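Local coordinates for glutamyl endopeptidase (Staphylococcus epidermidis, PDB 6PYM), which is a secreted serine endopeptidase that cleaves proteins preferentially after glutamate, and also after aspartate, residues, at residues 22-27 and 132-137; 144-149 and 160-165; 8-13 and 140-145. The protein carries 1 engineered substitution. All coordinates share one frame; numbering follows the deposited sequence.

Interaction 1 (22-27 and 132-137); sequences VSFIYI and TGYPGD
Val22-Phe24 and Thr132-Tyr134 run side by side in nearly the same direction, 11° apart, with the CA atoms of Val22 and Gly133 6.3 Å from each other, and the two backbones share no hydrogen bond. Side chains fill the gap, above all the ring of Tyr134. CB of Phe24 sits over the centre of that ring, 3.6 Å from its centroid and almost on the ring normal, a CH-pi contact. With CG anti to the backbone N (chi1 168°), the Phe24 ring hangs beside the same face and turns its edge to it: CD1 lies 3.9 Å from Tyr134 CG, and the planes stand 62° apart in a T-shaped pair. The far part of the tyrosine reaches the strand backbone, where CE2 comes within 3.2 Å of Ser23 C, while Ser23 N lies in the ring plane at its edge. This is the seam between the two beta-barrels of the chymotrypsin-like fold: 22-27 is a strand of the N-terminal barrel, and 132-133 ends strand 128-133 of the C-terminal one. Tyr134 OH passes Val22 O and is hydrogen-bonded to Ala69 O, and the Tyr134 backbone N is bonded to Ser37 OG, so hydroxyl and backbone N are both bonded to the N-terminal half of the chain. Its side chain lies about 9 Å from that of Ala169, the engineered residue at the nucleophile position of the predicted charge relay system. Val22 finishes the interface on the other flank of the tyrosine. Its CG1 fits against Tyr134 CE2 at 3.9 Å and lies 3.6 Å from Thr132 O, with Gly133 CA also close by; CG2 meets Thr132 CG2 at 4.2 Å, the two side chains crossing at about a right angle.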
loop_
_atom_site.group_PDB
_atom_site.type_symbol
_atom_site.label_atom_id
_atom_site.label_comp_id
_atom_site.label_asym_id
_atom_site.label_seq_id
_atom_site.Cartn_x
_atom_site.Cartn_y
_atom_site.Cartn_z
ATOM N N VAL A 22 6.376 -2.293 -2.620
ATOM C CA VAL A 22 5.013 -2.310 -3.139
ATOM C C VAL A 22 4.585 -3.757 -3.358
ATOM O O VAL A 22 5.323 -4.546 -3.968
ATOM C CB VAL A 22 4.933 -1.483 -4.431
ATOM C CG1 VAL A 22 3.518 -1.489 -4.990
ATOM C CG2 VAL A 22 5.415 -0.054 -4.186
ATOM N N SER A 23 3.393 -4.119 -2.863
ATOM C CA SER A 23 3.008 -5.519 -2.770
ATOM C C SER A 23 1.617 -5.776 -3.331
ATOM O O SER A 23 0.701 -4.964 -3.169
ATOM C CB SER A 23 3.053 -6.000 -1.323
ATOM O OG SER A 23 4.345 -5.817 -0.759
ATOM N N PHE A 24 1.473 -6.938 -3.959
ATOM C CA PHE A 24 0.219 -7.424 -4.520
ATOM C C PHE A 24 -0.438 -8.379 -3.531
ATOM O O PHE A 24 0.237 -9.245 -2.959
ATOM C CB PHE A 24 0.533 -8.143 -5.835
ATOM C CG PHE A 24 -0.605 -8.943 -6.407
ATOM C CD1 PHE A 24 -1.696 -8.317 -6.987
ATOM C CD2 PHE A 24 -0.562 -10.335 -6.397
ATOM C CE1 PHE A 24 -2.735 -9.067 -7.526
ATOM C CE2 PHE A 24 -1.593 -11.083 -6.936
ATOM C CZ PHE A 24 -2.673 -10.447 -7.500
ATOM N N ILE A 25 -1.742 -8.212 -3.313
ATOM C CA ILE A 25 -2.484 -9.012 -2.349
ATOM C C ILE A 25 -3.544 -9.818 -3.086
ATOM O O ILE A 25 -4.301 -9.264 -3.894
ATOM C CB ILE A 25 -3.133 -8.123 -1.276
ATOM C CG1 ILE A 25 -2.057 -7.340 -0.525
ATOM C CG2 ILE A 25 -3.947 -8.968 -0.306
ATOM C CD1 ILE A 25 -2.593 -6.497 0.627
ATOM N N TYR A 26 -3.612 -11.117 -2.793
ATOM C CA TYR A 26 -4.546 -12.028 -3.441
ATOM C C TYR A 26 -5.301 -12.781 -2.357
ATOM O O TYR A 26 -4.686 -13.375 -1.469
ATOM C CB TYR A 26 -3.778 -13.008 -4.330
ATOM C CG TYR A 26 -4.645 -13.927 -5.171
ATOM C CD1 TYR A 26 -5.078 -15.157 -4.677
ATOM C CD2 TYR A 26 -5.004 -13.579 -6.469
ATOM C CE1 TYR A 26 -5.861 -16.010 -5.458
ATOM C CE2 TYR A 26 -5.788 -14.423 -7.252
ATOM C CZ TYR A 26 -6.203 -15.633 -6.744
ATOM O OH TYR A 26 -6.974 -16.462 -7.535
ATOM N N ILE A 27 -6.631 -12.729 -2.411
ATOM C CA ILE A 27 -7.484 -13.393 -1.424
ATOM C C ILE A 27 -8.540 -14.204 -2.163
ATOM O O ILE A 27 -9.418 -13.625 -2.816
ATOM C CB ILE A 27 -8.158 -12.391 -0.470
ATOM C CG1 ILE A 27 -7.124 -11.510 0.236
ATOM C CG2 ILE A 27 -9.004 -13.134 0.561
ATOM C CD1 ILE A 27 -7.734 -10.396 1.081
ATOM N N THR A 132 1.195 3.946 -6.116
ATOM C CA THR A 132 1.775 2.835 -6.854
ATOM C C THR A 132 1.272 1.525 -6.274
ATOM O O THR A 132 1.317 1.321 -5.058
ATOM C CB THR A 132 3.298 2.942 -6.851
ATOM O OG1 THR A 132 3.638 4.191 -7.460
ATOM C CG2 THR A 132 3.950 1.791 -7.624
ATOM N N GLY A 133 0.777 0.655 -7.144
ATOM C CA GLY A 133 0.135 -0.562 -6.697
ATOM C C GLY A 133 -0.409 -1.335 -7.875
ATOM O O GLY A 133 0.164 -1.269 -8.969
ATOM N N TYR A 134 -1.510 -2.054 -7.663
ATOM C CA TYR A 134 -1.950 -3.128 -8.556
ATOM C C TYR A 134 -3.387 -2.900 -9.017
ATOM O O TYR A 134 -4.317 -3.565 -8.546
ATOM C CB TYR A 134 -1.749 -4.482 -7.869
ATOM C CG TYR A 134 -0.284 -4.786 -7.663
ATOM C CD1 TYR A 134 0.440 -5.414 -8.662
ATOM C CD2 TYR A 134 0.388 -4.395 -6.504
ATOM C CE1 TYR A 134 1.784 -5.663 -8.522
ATOM C CE2 TYR A 134 1.738 -4.651 -6.352
ATOM C CZ TYR A 134 2.427 -5.291 -7.359
ATOM O OH TYR A 134 3.771 -5.542 -7.185
ATOM N N PRO A 135 -3.600 -1.977 -9.958
ATOM C CA PRO A 135 -4.962 -1.710 -10.446
ATOM C C PRO A 135 -5.542 -2.884 -11.216
ATOM O O PRO A 135 -4.878 -3.498 -12.052
ATOM C CB PRO A 135 -4.770 -0.503 -11.375
ATOM C CG PRO A 135 -3.338 -0.594 -11.820
ATOM C CD PRO A 135 -2.604 -1.114 -10.610
ATOM N N GLY A 136 -6.828 -3.146 -10.975
ATOM C CA GLY A 136 -7.512 -4.292 -11.554
ATOM C C GLY A 136 -7.916 -4.169 -13.008
ATOM O O GLY A 136 -8.369 -5.164 -13.587
ATOM N N ASP A 137 -7.781 -2.995 -13.619
ATOM C CA ASP A 137 -8.020 -2.907 -15.053
ATOM C C ASP A 137 -6.825 -3.369 -15.868
ATOM O O ASP A 137 -6.967 -3.602 -17.074
ATOM C CB ASP A 137 -8.451 -1.495 -15.463
ATOM C CG ASP A 137 -7.380 -0.444 -15.217
ATOM O OD1 ASP A 137 -6.696 -0.485 -14.168
ATOM O OD2 ASP A 137 -7.236 0.459 -16.065
#

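Interaction 2 (144-149 and 160-165); sequences WESVGK and YDLSTV
The carboxylate of Asp161 is met by Lys149 N from above its plane, 43° out of it and 2.9 Å from OD1, with CB of Lys149 more loosely placed near OD2. The backbone carbonyl of Ser163 is approached differently, Ser146 OG lying in its plane on a lone pair at 2.7 Å. Both bonds belong to the C-terminal barrel of the chymotrypsin-like fold, where strands 143-154 and 157-160 form an antiparallel hairpin and the chain leaves the second strand alongside the first. Asp161 N returns a bond to Lys149 O at 3.1 Å, so Lys149 and Asp161 grip each other through both backbone polar groups of the lysine. Gly148 brings no side chain between the segments; its CA lies 3.4 Å from Asp161 OD1, and Leu162 closes in beside it. Leu162 CG, wedged between its own backbone N and carbonyl carbon (chi1 56°), sends CD2 to Gly148 N at 3.6 Å and CD1 to Ser146 OG. Asn5, near the N-terminus, is hydrogen-bonded to Asp161 OD1, Val147 O and Ser163 OG, tying the start of the mature chain to this loop. One water accepts from Ser163 N and donates to Ser146 OG, 2.8 Å away, while also lying 3.0 Å from Val147 O.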
loop_
_atom_site.group_PDB
_atom_site.type_symbol
_atom_site.label_atom_id
_atom_site.label_comp_id
_atom_site.label_asym_id
_atom_site.label_seq_id
_atom_site.Cartn_x
_atom_site.Cartn_y
_atom_site.Cartn_z
ATOM N N TRP A 144 1.704 -0.546 -11.299
ATOM C CA TRP A 144 1.516 0.695 -12.034
ATOM C C TRP A 144 1.662 1.870 -11.085
ATOM O O TRP A 144 1.179 1.833 -9.946
ATOM C CB TRP A 144 0.127 0.755 -12.723
ATOM C CG TRP A 144 -0.003 -0.295 -13.753
ATOM C CD1 TRP A 144 -0.128 -1.635 -13.541
ATOM C CD2 TRP A 144 0.030 -0.112 -15.172
ATOM N NE1 TRP A 144 -0.164 -2.308 -14.745
ATOM C CE2 TRP A 144 -0.065 -1.391 -15.757
ATOM C CE3 TRP A 144 0.135 1.007 -16.004
ATOM C CZ2 TRP A 144 -0.078 -1.580 -17.143
ATOM C CZ3 TRP A 144 0.140 0.814 -17.374
ATOM C CH2 TRP A 144 0.026 -0.468 -17.926
ATOM N N GLU A 145 2.308 2.923 -11.563
ATOM C CA GLU A 145 2.495 4.166 -10.836
ATOM C C GLU A 145 1.601 5.235 -11.452
ATOM O O GLU A 145 1.642 5.466 -12.669
ATOM C CB GLU A 145 3.953 4.590 -10.959
ATOM C CG GLU A 145 4.293 5.928 -10.367
ATOM C CD GLU A 145 5.777 6.219 -10.486
ATOM O OE1 GLU A 145 6.208 6.722 -11.551
ATOM O OE2 GLU A 145 6.525 5.903 -9.538
ATOM N N SER A 146 0.806 5.892 -10.615
ATOM C CA SER A 146 -0.108 6.950 -11.028
ATOM C C SER A 146 0.366 8.274 -10.446
ATOM O O SER A 146 0.689 8.349 -9.257
ATOM C CB SER A 146 -1.513 6.625 -10.527
ATOM O OG SER A 146 -2.419 7.615 -10.978
ATOM N N VAL A 147 0.388 9.315 -11.277
ATOM C CA VAL A 147 1.029 10.593 -10.978
ATOM C C VAL A 147 -0.031 11.680 -10.803
ATOM O O VAL A 147 -0.939 11.805 -11.633
ATOM C CB VAL A 147 1.986 10.974 -12.122
ATOM C CG1 VAL A 147 2.505 12.392 -11.957
ATOM C CG2 VAL A 147 3.141 9.977 -12.213
ATOM N N GLY A 148 0.112 12.497 -9.767
ATOM C CA GLY A 148 -0.789 13.626 -9.600
ATOM C C GLY A 148 -0.401 14.487 -8.416
ATOM O O GLY A 148 0.758 14.503 -7.995
ATOM N N LYS A 149 -1.382 15.211 -7.883
ATOM C CA LYS A 149 -1.154 16.186 -6.827
ATOM C C LYS A 149 -2.129 16.001 -5.674
ATOM O O LYS A 149 -3.276 15.583 -5.853
ATOM C CB LYS A 149 -1.327 17.621 -7.351
ATOM C CG LYS A 149 -0.264 18.080 -8.342
ATOM C CD LYS A 149 -0.575 19.485 -8.852
ATOM C CE LYS A 149 0.618 20.105 -9.554
ATOM N NZ LYS A 149 1.691 20.456 -8.582
ATOM N N TYR A 160 -6.334 13.289 -3.528
ATOM C CA TYR A 160 -5.495 13.634 -4.668
ATOM C C TYR A 160 -6.289 13.529 -5.963
ATOM O O TYR A 160 -7.372 12.934 -6.015
ATOM C CB TYR A 160 -4.214 12.782 -4.727
ATOM C CG TYR A 160 -4.361 11.394 -4.140
ATOM C CD1 TYR A 160 -5.022 10.376 -4.828
ATOM C CD2 TYR A 160 -3.829 11.102 -2.899
ATOM C CE1 TYR A 160 -5.142 9.113 -4.280
ATOM C CE2 TYR A 160 -3.950 9.854 -2.339
ATOM C CZ TYR A 160 -4.604 8.857 -3.027
ATOM O OH TYR A 160 -4.706 7.618 -2.446
ATOM N N ASP A 161 -5.710 14.104 -7.021
ATOM C CA ASP A 161 -6.361 14.237 -8.323
ATOM C C ASP A 161 -5.906 13.192 -9.339
ATOM O O ASP A 161 -6.291 13.270 -10.510
ATOM C CB ASP A 161 -6.182 15.657 -8.886
ATOM C CG ASP A 161 -4.753 15.959 -9.330
ATOM O OD1 ASP A 161 -3.873 15.082 -9.298
ATOM O OD2 ASP A 161 -4.505 17.118 -9.739
ATOM N N LEU A 162 -5.111 12.219 -8.921
ATOM C CA LEU A 162 -4.613 11.170 -9.795
ATOM C C LEU A 162 -5.594 9.999 -9.828
ATOM O O LEU A 162 -6.373 9.787 -8.895
ATOM C CB LEU A 162 -3.229 10.710 -9.333
ATOM C CG LEU A 162 -3.095 10.230 -7.885
ATOM C CD1 LEU A 162 -3.397 8.734 -7.744
ATOM C CD2 LEU A 162 -1.711 10.568 -7.321
ATOM N N SER A 163 -5.548 9.236 -10.919
ATOM C CA SER A 163 -6.478 8.132 -11.139
ATOM C C SER A 163 -6.024 6.831 -10.476
ATOM O O SER A 163 -4.831 6.522 -10.400
ATOM C CB SER A 163 -6.641 7.880 -12.634
ATOM O OG SER A 163 -7.337 8.929 -13.283
ATOM N N THR A 164 -7.010 6.053 -10.018
ATOM C CA THR A 164 -6.803 4.716 -9.474
ATOM C C THR A 164 -7.990 3.855 -9.886
ATOM O O THR A 164 -9.043 4.369 -10.269
ATOM C CB THR A 164 -6.717 4.727 -7.940
ATOM O OG1 THR A 164 -7.970 5.160 -7.403
ATOM C CG2 THR A 164 -5.617 5.656 -7.439
ATOM N N VAL A 165 -7.820 2.535 -9.793
ATOM C CA VAL A 165 -8.858 1.577 -10.163
ATOM C C VAL A 165 -8.898 0.483 -9.111
ATOM O O VAL A 165 -7.862 0.108 -8.556
ATOM C CB VAL A 165 -8.588 0.973 -11.571
ATOM C CG1 VAL A 165 -9.581 -0.147 -11.917
ATOM C CG2 VAL A 165 -8.645 2.054 -12.635
HETATM O O HOH W 1 -2.935 9.789 -12.645
#

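Interaction 3 (8-13 and 140-145); sequences RHQIFN and LATMWE
His9 and Glu145 form an antiparallel hydrogen-bonded pair, His9 N giving to Glu145 O at 2.9 Å and Glu145 N to His9 O at 2.8 Å, the latter bond nearly straight (171°). Strand 8-11 is thereby added as an antiparallel strand to the sheet of the C-terminal barrel in this chymotrypsin-like fold, against strand 143-154. Beyond the non-hydrogen-bonded pair Gln10-Trp144, Ile11 N gives to Met143 O at 2.8 Å, but the return path goes through a water that accepts from Met143 N and donates to Ile11 O. The same water takes an N-H of Gln10 NE2 at 3.1 Å, so one molecule serves two backbone groups and an amide. A second water bridges His9 ND1 and Glu145 O, which also receives a CA-H...O contact from Arg8 CA. Trp144 NE1 donates, in the ring plane, to Thr142 OG1 at 2.8 Å, and that hydroxyl is bonded in turn to Pro139 O. Thus fixed, the indole offers one face to Gln10: CB stands 3.6 Å from the centroid of the six-membered ring, and with CG anti to the backbone N (chi1 -174°) the extended chain carries the amide out past the CE2-CZ2 rim, its plane 18° from that of the ring, OE1 near CZ2 and NE2 by Thr142 CG2. Lys138 makes a cation-pi contact with the same indole. Arg8 NH2 forms a salt bridge with Asp137 OD2 and its NE bonds Asn6 OD1, while Glu145 OE2 is bonded to Tyr19 OH. On the sheet face that bears His9, Ile11 and Glu145, CD1 of Ile11 touches Glu145 CB at 3.9 Å, and Met143 SD lies at the same distance from Ile11 CB.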
loop_
_atom_site.group_PDB
_atom_site.type_symbol
_atom_site.label_atom_id
_atom_site.label_comp_id
_atom_site.label_asym_id
_atom_site.label_seq_id
_atom_site.Cartn_x
_atom_site.Cartn_y
_atom_site.Cartn_z
ATOM N N ARG A 8 -0.729 7.071 -15.789
ATOM C CA ARG A 8 -0.369 5.814 -15.143
ATOM C C ARG A 8 0.573 5.023 -16.036
ATOM O O ARG A 8 0.312 4.856 -17.233
ATOM C CB ARG A 8 -1.618 4.987 -14.847
ATOM C CG ARG A 8 -2.629 5.698 -13.959
ATOM C CD ARG A 8 -3.705 4.743 -13.463
ATOM N NE ARG A 8 -4.592 4.324 -14.543
ATOM C CZ ARG A 8 -5.238 3.161 -14.594
ATOM N NH1 ARG A 8 -5.088 2.258 -13.637
ATOM N NH2 ARG A 8 -6.027 2.891 -15.617
ATOM N N HIS A 9 1.652 4.526 -15.455
ATOM C CA HIS A 9 2.688 3.840 -16.209
ATOM C C HIS A 9 3.101 2.581 -15.468
ATOM O O HIS A 9 3.166 2.565 -14.233
ATOM C CB HIS A 9 3.899 4.756 -16.416
ATOM C CG HIS A 9 3.628 5.882 -17.357
ATOM N ND1 HIS A 9 3.193 7.120 -16.939
ATOM C CD2 HIS A 9 3.664 5.930 -18.709
ATOM C CE1 HIS A 9 3.009 7.896 -17.993
ATOM N NE2 HIS A 9 3.289 7.198 -19.078
ATOM N N GLN A 10 3.394 1.533 -16.227
ATOM C CA GLN A 10 3.761 0.258 -15.640
ATOM C C GLN A 10 5.192 0.309 -15.129
ATOM O O GLN A 10 6.065 0.950 -15.731
ATOM C CB GLN A 10 3.619 -0.852 -16.679
ATOM C CG GLN A 10 3.844 -2.231 -16.089
ATOM C CD GLN A 10 3.508 -3.357 -17.042
ATOM O OE1 GLN A 10 3.147 -3.128 -18.206
ATOM N NE2 GLN A 10 3.601 -4.590 -16.546
ATOM N N ILE A 11 5.422 -0.359 -14.002
ATOM C CA ILE A 11 6.748 -0.536 -13.428
ATOM C C ILE A 11 7.237 -1.925 -13.798
ATOM O O ILE A 11 6.545 -2.925 -13.574
ATOM C CB ILE A 11 6.727 -0.369 -11.898
ATOM C CG1 ILE A 11 6.140 0.985 -11.489
ATOM C CG2 ILE A 11 8.128 -0.603 -11.308
ATOM C CD1 ILE A 11 6.819 2.164 -12.108
ATOM N N PHE A 12 8.442 -1.983 -14.356
ATOM C CA PHE A 12 9.055 -3.227 -14.798
ATOM C C PHE A 12 10.140 -3.703 -13.853
ATOM O O PHE A 12 10.259 -4.907 -13.599
ATOM C CB PHE A 12 9.589 -3.052 -16.223
ATOM C CG PHE A 12 8.532 -2.576 -17.166
ATOM C CD1 PHE A 12 7.609 -3.463 -17.671
ATOM C CD2 PHE A 12 8.409 -1.231 -17.477
ATOM C CE1 PHE A 12 6.612 -3.023 -18.514
ATOM C CE2 PHE A 12 7.418 -0.792 -18.319
ATOM C CZ PHE A 12 6.527 -1.687 -18.835
ATOM N N ASN A 13 10.918 -2.776 -13.308
ATOM C CA ASN A 13 11.972 -3.111 -12.352
ATOM C C ASN A 13 11.395 -3.080 -10.936
ATOM O O ASN A 13 11.746 -2.253 -10.095
ATOM C CB ASN A 13 13.148 -2.156 -12.506
ATOM C CG ASN A 13 13.810 -2.275 -13.863
ATOM O OD1 ASN A 13 13.843 -1.317 -14.639
ATOM N ND2 ASN A 13 14.308 -3.455 -14.174
ATOM N N LEU A 140 -3.295 -9.027 -14.254
ATOM C CA LEU A 140 -3.195 -9.374 -12.844
ATOM C C LEU A 140 -1.751 -9.290 -12.364
ATOM O O LEU A 140 -0.823 -9.742 -13.044
ATOM C CB LEU A 140 -3.750 -10.778 -12.608
ATOM C CG LEU A 140 -3.883 -11.221 -11.148
ATOM C CD1 LEU A 140 -4.917 -10.387 -10.414
ATOM C CD2 LEU A 140 -4.225 -12.703 -11.071
ATOM N N ALA A 141 -1.566 -8.672 -11.198
ATOM C CA ALA A 141 -0.278 -8.595 -10.518
ATOM C C ALA A 141 0.750 -7.748 -11.255
ATOM O O ALA A 141 1.953 -7.913 -11.032
ATOM C CB ALA A 141 0.279 -9.982 -10.171
ATOM N N THR A 142 0.312 -6.829 -12.118
ATOM C CA THR A 142 1.212 -5.854 -12.712
ATOM C C THR A 142 1.181 -4.551 -11.920
ATOM O O THR A 142 0.118 -4.094 -11.485
ATOM C CB THR A 142 0.927 -5.597 -14.199
ATOM O OG1 THR A 142 -0.412 -5.094 -14.393
ATOM C CG2 THR A 142 1.133 -6.877 -15.019
ATOM N N MET A 143 2.360 -3.973 -11.720
ATOM C CA MET A 143 2.524 -2.797 -10.874
ATOM C C MET A 143 2.489 -1.537 -11.730
ATOM O O MET A 143 3.167 -1.470 -12.766
ATOM C CB MET A 143 3.852 -2.889 -10.122
ATOM C CG MET A 143 4.032 -1.780 -9.105
ATOM S SD MET A 143 5.689 -1.635 -8.397
ATOM C CE MET A 143 5.884 -3.221 -7.573
ATOM N N TRP A 144 1.704 -0.546 -11.299
ATOM C CA TRP A 144 1.516 0.695 -12.034
ATOM C C TRP A 144 1.662 1.870 -11.085
ATOM O O TRP A 144 1.179 1.833 -9.946
ATOM C CB TRP A 144 0.127 0.755 -12.723
ATOM C CG TRP A 144 -0.003 -0.295 -13.753
ATOM C CD1 TRP A 144 -0.128 -1.635 -13.541
ATOM C CD2 TRP A 144 0.030 -0.112 -15.172
ATOM N NE1 TRP A 144 -0.164 -2.308 -14.745
ATOM C CE2 TRP A 144 -0.065 -1.391 -15.757
ATOM C CE3 TRP A 144 0.135 1.007 -16.004
ATOM C CZ2 TRP A 144 -0.078 -1.580 -17.143
ATOM C CZ3 TRP A 144 0.140 0.814 -17.374
ATOM C CH2 TRP A 144 0.026 -0.468 -17.926
ATOM N N GLU A 145 2.308 2.923 -11.563
ATOM C CA GLU A 145 2.495 4.166 -10.836
ATOM C C GLU A 145 1.601 5.235 -11.452
ATOM O O GLU A 145 1.642 5.466 -12.669
ATOM C CB GLU A 145 3.953 4.590 -10.959
ATOM C CG GLU A 145 4.293 5.928 -10.367
ATOM C CD GLU A 145 5.777 6.219 -10.486
ATOM O OE1 GLU A 145 6.208 6.722 -11.551
ATOM O OE2 GLU A 145 6.525 5.903 -9.538
HETATM O O HOH W 2 2.626 7.740 -14.347
HETATM O O HOH W 3 4.434 -4.835 -13.622
#

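In the fold
Interaction 1 is buried and mainly apolar, an aromatic seam between the barrels. Interactions 2 and 3 lie farther out, both use strand 143-154, and hold it within the C-terminal barrel by hydrogen bonds and waters; the touching residues of interaction 2 are mostly buried, whereas interaction 3 is partly exposed. Regular strand pairing is confined to interaction 3, while interaction 2 combines one backbone bond with bonds made by the side-chain oxygens of Ser146 and Asp161. The three join directly: Gly133 O probably accepts a bond from Trp144 N, Met143 CE packs near Tyr134 OH, and Arg8, whose salt bridge ties interaction 3 to segment 132-137, lays its aliphatic chain against Ser146 and Ser163.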